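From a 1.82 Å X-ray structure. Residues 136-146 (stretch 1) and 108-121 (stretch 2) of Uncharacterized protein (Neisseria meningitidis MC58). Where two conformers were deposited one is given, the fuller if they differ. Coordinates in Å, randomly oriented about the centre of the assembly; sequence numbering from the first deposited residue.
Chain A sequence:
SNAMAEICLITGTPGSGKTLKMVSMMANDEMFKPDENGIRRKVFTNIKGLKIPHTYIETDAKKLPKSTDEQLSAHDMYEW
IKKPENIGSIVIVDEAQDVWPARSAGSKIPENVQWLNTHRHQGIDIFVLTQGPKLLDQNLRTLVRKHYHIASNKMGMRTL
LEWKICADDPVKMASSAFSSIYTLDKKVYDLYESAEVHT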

# COMPACT_ATOMS: atom_id res chain seq x y z
N LEU A 136 7.98 6.82 -6.42
CA LEU A 136 7.90 5.38 -6.64
C LEU A 136 8.38 4.97 -8.02
O LEU A 136 8.29 5.74 -8.93
CB LEU A 136 6.47 4.85 -6.46
CG LEU A 136 5.81 5.19 -5.13
CD1 LEU A 136 4.38 4.67 -5.10
CD2 LEU A 136 6.63 4.51 -4.03
N ASP A 137 8.85 3.73 -8.11
CA ASP A 137 9.27 3.09 -9.35
C ASP A 137 8.14 3.20 -10.37
O ASP A 137 6.98 2.87 -10.06
CB ASP A 137 9.58 1.62 -9.04
CG ASP A 137 10.43 0.96 -10.10
OD1 ASP A 137 10.21 1.24 -11.30
OD2 ASP A 137 11.33 0.14 -9.74
N GLN A 138 8.45 3.72 -11.57
CA GLN A 138 7.51 3.75 -12.69
C GLN A 138 6.94 2.37 -12.98
O GLN A 138 5.78 2.24 -13.39
CB GLN A 138 8.19 4.31 -13.97
CG GLN A 138 8.29 5.85 -13.98
CD GLN A 138 8.79 6.48 -15.29
OE1 GLN A 138 8.66 7.69 -15.49
NE2 GLN A 138 9.36 5.66 -16.19
N ASN A 139 7.76 1.34 -12.75
CA ASN A 139 7.37 -0.03 -13.03
C ASN A 139 6.31 -0.53 -12.04
O ASN A 139 5.48 -1.37 -12.37
CB ASN A 139 8.62 -0.94 -13.13
CG ASN A 139 9.34 -0.80 -14.49
OD1 ASN A 139 8.69 -0.76 -15.54
ND2 ASN A 139 10.67 -0.77 -14.47
N LEU A 140 6.30 0.04 -10.83
CA LEU A 140 5.22 -0.22 -9.88
C LEU A 140 3.99 0.63 -10.23
O LEU A 140 2.86 0.14 -10.20
CB LEU A 140 5.66 0.12 -8.44
CG LEU A 140 4.69 0.11 -7.25
CD1 LEU A 140 3.96 -1.22 -7.08
CD2 LEU A 140 5.53 0.45 -5.94
N ARG A 141 4.22 1.90 -10.58
CA ARG A 141 3.14 2.84 -10.90
C ARG A 141 2.29 2.36 -12.07
O ARG A 141 1.05 2.51 -12.07
CB ARG A 141 3.70 4.22 -11.19
CG ARG A 141 4.07 5.00 -9.94
CD ARG A 141 4.49 6.41 -10.29
NE ARG A 141 5.95 6.59 -10.47
CZ ARG A 141 6.49 7.50 -11.28
NH1 ARG A 141 5.69 8.25 -12.02
NH2 ARG A 141 7.82 7.65 -11.38
N THR A 142 2.96 1.79 -13.07
CA THR A 142 2.27 1.29 -14.27
C THR A 142 1.23 0.21 -13.94
O THR A 142 0.28 0.01 -14.68
CB THR A 142 3.27 0.78 -15.35
OG1 THR A 142 2.64 0.78 -16.63
CG2 THR A 142 3.75 -0.64 -15.04
N LEU A 143 1.43 -0.50 -12.83
CA LEU A 143 0.56 -1.60 -12.42
C LEU A 143 -0.62 -1.18 -11.53
O LEU A 143 -1.52 -1.99 -11.27
CB LEU A 143 1.37 -2.66 -11.69
CG LEU A 143 2.49 -3.29 -12.50
CD1 LEU A 143 3.41 -3.91 -11.49
CD2 LEU A 143 1.96 -4.30 -13.55
N VAL A 144 -0.63 0.07 -11.10
CA VAL A 144 -1.65 0.55 -10.17
C VAL A 144 -2.98 0.58 -10.89
O VAL A 144 -3.04 1.05 -12.04
CB VAL A 144 -1.30 1.99 -9.66
CG1 VAL A 144 -2.52 2.62 -8.91
CG2 VAL A 144 -0.04 1.95 -8.80
N ARG A 145 -4.03 0.06 -10.25
CA ARG A 145 -5.40 0.05 -10.82
C ARG A 145 -6.40 0.83 -9.96
O ARG A 145 -7.58 0.91 -10.29
CB ARG A 145 -5.88 -1.39 -11.09
CG ARG A 145 -5.23 -1.99 -12.33
CD ARG A 145 -5.97 -3.28 -12.76
NE ARG A 145 -5.14 -4.10 -13.65
CZ ARG A 145 -5.39 -4.30 -14.95
NH1 ARG A 145 -6.45 -3.75 -15.54
NH2 ARG A 145 -4.56 -5.08 -15.66
N LYS A 146 -5.92 1.39 -8.85
CA LYS A 146 -6.72 2.31 -8.05
C LYS A 146 -5.78 3.31 -7.34
O LYS A 146 -4.83 2.91 -6.66
CB LYS A 146 -7.63 1.56 -7.04
CG LYS A 146 -8.43 2.49 -6.09
CD LYS A 146 -9.69 1.82 -5.51
CE LYS A 146 -9.43 0.90 -4.28
NZ LYS A 146 -10.66 0.67 -3.33
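Stretch 2 108-121: KIPENVQWLNTHRH

Stretch 2 packs on stretch 1 mainly through side chains: no hydrogen bond crosses between them, and 390 Å² is buried, both sides summed, a little over half of it on apolar residues. Both segments run in the same sense, as the order of contacts demonstrates: Asn139 meets Ile109 and Val113, Leu140 meets Leu116, Leu143 meets Leu116 and Asn117, and Arg145 meets Arg120. The CA-CA distances give the same register: CA of Leu140 lies 7.1 Å from CA of Leu116, and CA of Leu143 lies 6.8 Å from CA of Asn117.

In stretch 2, Pro110 occupies the N-cap position of a helix that includes residues 111-114; its O accepts from Gln114 N at 2.9 Å. A 3-10 segment follows at 116-117, and residues 119-121 keep helical phi/psi without the regular bonds. This coiled path successively presents Val113, Leu116 and Arg120, whose CA-to-CB bonds all point toward stretch 1.

Leu143 gives up the most area, 69 Å². It lies within the type I turn from Arg141 to Val144, and its m,t rotamer places CD1 3.7 Å from Leu116 CB and CD2 3.8 Å from Asn117 CA. Leu116, covered over 53 Å² and also m,t, touches a second leucine as well: its CD1 is 3.7 Å from Leu140 CD1. Val113, with 47 Å² covered, sits against the start of the other helix. Its CG1 lies 3.8 Å from Asn139 CB, and its CG2 lies 3.3 Å from Asp137 OD2, while Asp137 OD1 caps the helix by accepting from Asn139 N at 2.8 Å.

At the far end, Arg145 NE and Arg120 NH2 approach obliquely to 3.6 Å, a proximity of like charges.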

# COMPACT_ATOMS: atom_id res chain seq x y z
N LYS A 108 18.79 -1.77 -15.09
CA LYS A 108 18.34 -3.14 -14.84
C LYS A 108 17.18 -3.13 -13.82
O LYS A 108 17.17 -2.31 -12.88
CB LYS A 108 19.53 -3.96 -14.35
CG LYS A 108 19.31 -5.46 -14.16
CD LYS A 108 18.89 -5.79 -12.72
CE LYS A 108 19.18 -7.24 -12.34
NZ LYS A 108 18.22 -7.66 -11.27
N ILE A 109 16.19 -4.01 -14.02
CA ILE A 109 15.04 -4.08 -13.13
C ILE A 109 15.29 -5.07 -12.00
O ILE A 109 15.54 -6.25 -12.24
CB ILE A 109 13.68 -4.28 -13.91
CG1 ILE A 109 12.54 -4.72 -12.98
CG2 ILE A 109 13.82 -5.24 -15.08
CD1 ILE A 109 11.21 -4.84 -13.70
N PRO A 110 15.25 -4.58 -10.74
CA PRO A 110 15.60 -5.45 -9.62
C PRO A 110 14.61 -6.59 -9.45
O PRO A 110 13.47 -6.49 -9.87
CB PRO A 110 15.51 -4.53 -8.39
CG PRO A 110 15.48 -3.15 -8.93
CD PRO A 110 14.84 -3.24 -10.27
N GLU A 111 15.07 -7.68 -8.83
CA GLU A 111 14.21 -8.82 -8.60
C GLU A 111 12.97 -8.46 -7.77
O GLU A 111 11.88 -8.96 -8.04
CB GLU A 111 14.99 -9.94 -7.93
CG GLU A 111 15.87 -10.69 -8.90
CD GLU A 111 16.28 -12.02 -8.35
OE1 GLU A 111 15.40 -12.89 -8.19
OE2 GLU A 111 17.48 -12.17 -8.07
N ASN A 112 13.14 -7.58 -6.78
CA ASN A 112 12.01 -7.16 -5.92
C ASN A 112 10.96 -6.26 -6.60
O ASN A 112 9.89 -5.97 -6.05
CB ASN A 112 12.48 -6.54 -4.60
CG ASN A 112 11.44 -6.72 -3.48
OD1 ASN A 112 10.89 -7.81 -3.33
ND2 ASN A 112 11.19 -5.66 -2.71
N VAL A 113 11.25 -5.86 -7.83
CA VAL A 113 10.30 -5.16 -8.69
C VAL A 113 9.75 -6.10 -9.76
O VAL A 113 8.55 -6.04 -10.05
CB VAL A 113 10.94 -3.90 -9.37
CG1 VAL A 113 10.04 -3.27 -10.44
CG2 VAL A 113 11.35 -2.86 -8.33
N GLN A 114 10.61 -6.96 -10.35
CA GLN A 114 10.23 -7.81 -11.49
C GLN A 114 8.98 -8.65 -11.24
O GLN A 114 8.19 -8.92 -12.16
CB GLN A 114 11.39 -8.76 -11.88
CG GLN A 114 12.62 -8.06 -12.42
CD GLN A 114 13.71 -8.98 -12.92
OE1 GLN A 114 13.88 -10.10 -12.43
NE2 GLN A 114 14.48 -8.50 -13.89
N TRP A 115 8.82 -9.09 -10.00
CA TRP A 115 7.72 -10.00 -9.63
C TRP A 115 6.36 -9.33 -9.58
O TRP A 115 5.33 -10.00 -9.64
CB TRP A 115 8.01 -10.68 -8.29
CG TRP A 115 7.84 -9.79 -7.11
CD1 TRP A 115 8.76 -8.91 -6.61
CD2 TRP A 115 6.68 -9.67 -6.28
NE1 TRP A 115 8.24 -8.25 -5.52
CE2 TRP A 115 6.96 -8.69 -5.30
CE3 TRP A 115 5.41 -10.28 -6.27
CZ2 TRP A 115 6.05 -8.33 -4.30
CZ3 TRP A 115 4.49 -9.92 -5.28
CH2 TRP A 115 4.82 -8.93 -4.32
N LEU A 116 6.36 -7.99 -9.48
CA LEU A 116 5.14 -7.27 -9.26
C LEU A 116 4.16 -7.46 -10.38
O LEU A 116 2.95 -7.57 -10.14
CB LEU A 116 5.40 -5.77 -9.05
CG LEU A 116 6.14 -5.39 -7.77
CD1 LEU A 116 6.43 -3.90 -7.77
CD2 LEU A 116 5.34 -5.76 -6.56
N ASN A 117 4.66 -7.52 -11.61
CA ASN A 117 3.75 -7.58 -12.74
C ASN A 117 3.03 -8.92 -12.81
O ASN A 117 2.04 -9.05 -13.52
CB ASN A 117 4.45 -7.23 -14.05
CG ASN A 117 5.24 -8.38 -14.58
OD1 ASN A 117 4.75 -9.16 -15.39
ND2 ASN A 117 6.47 -8.53 -14.10
N THR A 118 3.51 -9.91 -12.04
CA THR A 118 2.81 -11.19 -11.88
C THR A 118 2.27 -11.45 -10.46
O THR A 118 2.04 -12.60 -10.07
CB THR A 118 3.68 -12.40 -12.35
OG1 THR A 118 4.98 -12.35 -11.74
CG2 THR A 118 3.83 -12.38 -13.87
N HIS A 119 2.03 -10.37 -9.72
CA HIS A 119 1.49 -10.45 -8.35
C HIS A 119 0.13 -11.15 -8.25
O HIS A 119 -0.20 -11.66 -7.18
CB HIS A 119 1.40 -9.06 -7.70
CG HIS A 119 0.22 -8.26 -8.16
ND1 HIS A 119 -0.95 -8.19 -7.44
CD2 HIS A 119 0.03 -7.50 -9.26
CE1 HIS A 119 -1.82 -7.43 -8.08
NE2 HIS A 119 -1.25 -6.99 -9.19
N ARG A 120 -0.66 -11.14 -9.32
CA ARG A 120 -1.97 -11.83 -9.35
C ARG A 120 -1.85 -13.35 -9.30
O ARG A 120 -2.77 -14.03 -8.84
CB ARG A 120 -2.77 -11.45 -10.60
CG ARG A 120 -3.31 -10.03 -10.58
CD ARG A 120 -4.47 -9.89 -11.55
NE ARG A 120 -5.03 -8.55 -11.49
CZ ARG A 120 -6.16 -8.17 -12.07
NH1 ARG A 120 -6.87 -9.04 -12.77
NH2 ARG A 120 -6.58 -6.92 -11.94
N HIS A 121 -0.72 -13.88 -9.78
CA HIS A 121 -0.45 -15.32 -9.74
C HIS A 121 -0.48 -15.78 -8.30
O HIS A 121 -1.15 -16.75 -7.98
CB HIS A 121 0.92 -15.66 -10.35
CG HIS A 121 1.02 -15.41 -11.82
ND1 HIS A 121 1.97 -16.02 -12.61
CD2 HIS A 121 0.28 -14.63 -12.64
CE1 HIS A 121 1.81 -15.62 -13.86
NE2 HIS A 121 0.80 -14.77 -13.91